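Local coordinates for trehalose-6-phosphate phosphatase (Neosartorya fumigata, PDB 5DXL), which belongs to the trehalose-phosphatase family of the HAD clan, proteins built around a Rossmann-like core domain, at residues 4-9 against 239-244. Sequence-based numbering, arbitrary orientation.
Sequences PALDRA and FSVTVG
At one side of the Rossmann-like core, Leu6, in the lead-in to helix 8-17, packs its side chain against Phe239 and Val241 of strand 238-243. The touching is done mainly by one methyl: Leu6 CD1 lies 3.9 Å from Phe239 CD2, meeting the broad apolar ring obliquely, and 3.9 Å from Val241 CG2. With CG anti to the backbone N (chi1 -179°), the leucine reaches toward the strand, crossing each partner at about a right angle; its forked end lets CD1 meet two residues while CD2 approaches Val241 CG2 more loosely, at 4.2 Å. Phe239 and beta-branched Val241, a type suited to extended strands, turn to this same face, while the intervening Ser240 points away and touches helix 222-229. No hydrogen bond joins the two segments; the three buried residues meet through apolar contact. Backbone hydrogen bonds from Pro4 and Leu6 to His255 tie the N-terminal segment to edge strand 254-256, and Leu6 also touches Trp254 of that strand and Thr265 of helix 259-270. Asp7 is the N-cap, its carboxylate OD1 accepting from Lys10 N. The arrangement is apolar packing of a helix lead-in on the parallel part of a HAD-type central sheet.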
loop_
_atom_site.group_PDB
_atom_site.type_symbol
_atom_site.label_atom_id
_atom_site.label_comp_id
_atom_site.label_asym_id
_atom_site.label_seq_id
_atom_site.Cartn_x
_atom_site.Cartn_y
_atom_site.Cartn_z
ATOM N N PRO A 4 15.590 -12.077 -9.606
ATOM C CA PRO A 4 15.251 -13.494 -9.714
ATOM C C PRO A 4 13.862 -13.761 -9.150
ATOM O O PRO A 4 13.360 -12.975 -8.342
ATOM C CB PRO A 4 16.323 -14.181 -8.866
ATOM C CG PRO A 4 16.698 -13.152 -7.850
ATOM C CD PRO A 4 16.545 -11.812 -8.513
ATOM N N ALA A 5 13.240 -14.848 -9.581
ATOM C CA ALA A 5 11.977 -15.257 -8.994
ATOM C C ALA A 5 12.180 -15.581 -7.518
ATOM O O ALA A 5 13.244 -16.057 -7.113
ATOM C CB ALA A 5 11.406 -16.456 -9.738
ATOM N N LEU A 6 11.159 -15.298 -6.712
ATOM C CA LEU A 6 11.210 -15.607 -5.292
ATOM C C LEU A 6 11.669 -17.043 -5.049
ATOM O O LEU A 6 11.097 -17.981 -5.591
ATOM C CB LEU A 6 9.835 -15.375 -4.663
ATOM C CG LEU A 6 9.699 -15.632 -3.165
ATOM C CD1 LEU A 6 10.630 -14.730 -2.357
ATOM C CD2 LEU A 6 8.242 -15.423 -2.763
ATOM N N ASP A 7 12.725 -17.192 -4.254
ATOM C CA ASP A 7 13.243 -18.510 -3.894
ATOM C C ASP A 7 12.315 -19.137 -2.854
ATOM O O ASP A 7 12.398 -18.826 -1.667
ATOM C CB ASP A 7 14.672 -18.369 -3.362
ATOM C CG ASP A 7 15.349 -19.706 -3.096
ATOM O OD1 ASP A 7 14.657 -20.703 -2.798
ATOM O OD2 ASP A 7 16.593 -19.746 -3.190
ATOM N N ARG A 8 11.418 -20.004 -3.299
ATOM C CA ARG A 8 10.387 -20.528 -2.410
ATOM C C ARG A 8 10.964 -21.388 -1.292
ATOM O O ARG A 8 10.432 -21.405 -0.184
ATOM C CB ARG A 8 9.358 -21.320 -3.206
ATOM C CG ARG A 8 8.643 -20.492 -4.250
ATOM C CD ARG A 8 7.281 -21.081 -4.492
ATOM N NE ARG A 8 6.583 -20.466 -5.608
ATOM C CZ ARG A 8 5.368 -20.834 -5.999
ATOM N NH1 ARG A 8 4.735 -21.809 -5.354
ATOM N NH2 ARG A 8 4.789 -20.232 -7.030
ATOM N N ALA A 9 12.062 -22.084 -1.572
ATOM C CA ALA A 9 12.712 -22.879 -0.532
ATOM C C ALA A 9 13.273 -21.988 0.580
ATOM O O ALA A 9 13.091 -22.282 1.766
ATOM C CB ALA A 9 13.817 -23.747 -1.131
ATOM N N PHE A 239 11.514 -10.296 2.648
ATOM C CA PHE A 239 11.273 -10.665 1.265
ATOM C C PHE A 239 10.332 -9.646 0.642
ATOM O O PHE A 239 9.100 -9.761 0.764
ATOM C CB PHE A 239 10.681 -12.080 1.166
ATOM C CG PHE A 239 11.540 -13.140 1.799
ATOM C CD1 PHE A 239 11.470 -13.381 3.163
ATOM C CD2 PHE A 239 12.397 -13.904 1.028
ATOM C CE1 PHE A 239 12.259 -14.357 3.752
ATOM C CE2 PHE A 239 13.185 -14.888 1.608
ATOM C CZ PHE A 239 13.114 -15.110 2.976
ATOM N N SER A 240 10.921 -8.650 -0.012
ATOM C CA SER A 240 10.178 -7.678 -0.809
ATOM C C SER A 240 10.060 -8.233 -2.217
ATOM O O SER A 240 11.069 -8.500 -2.882
ATOM C CB SER A 240 10.866 -6.314 -0.827
ATOM O OG SER A 240 10.777 -5.674 0.443
ATOM N N VAL A 241 8.822 -8.423 -2.655
ATOM C CA VAL A 241 8.555 -9.155 -3.882
ATOM C C VAL A 241 7.594 -8.383 -4.764
ATOM O O VAL A 241 6.468 -8.112 -4.363
ATOM C CB VAL A 241 7.938 -10.540 -3.581
ATOM C CG1 VAL A 241 7.833 -11.372 -4.861
ATOM C CG2 VAL A 241 8.729 -11.295 -2.515
ATOM N N THR A 242 8.032 -8.017 -5.963
ATOM C CA THR A 242 7.120 -7.392 -6.916
ATOM C C THR A 242 6.410 -8.456 -7.740
ATOM O O THR A 242 6.925 -9.557 -7.929
ATOM C CB THR A 242 7.849 -6.407 -7.863
ATOM O OG1 THR A 242 6.877 -5.633 -8.577
ATOM C CG2 THR A 242 8.762 -7.146 -8.867
ATOM N N VAL A 243 5.207 -8.137 -8.194
ATOM C CA VAL A 243 4.495 -9.008 -9.107
ATOM C C VAL A 243 4.740 -8.455 -10.512
ATOM O O VAL A 243 4.364 -7.317 -10.820
ATOM C CB VAL A 243 3.005 -9.081 -8.764
ATOM C CG1 VAL A 243 2.256 -9.945 -9.769
ATOM C CG2 VAL A 243 2.847 -9.653 -7.362
ATOM N N GLY A 244 5.420 -9.246 -11.335
ATOM C CA GLY A 244 5.823 -8.797 -12.657
ATOM C C GLY A 244 6.977 -9.645 -13.156
ATOM O O GLY A 244 7.323 -10.669 -12.548
#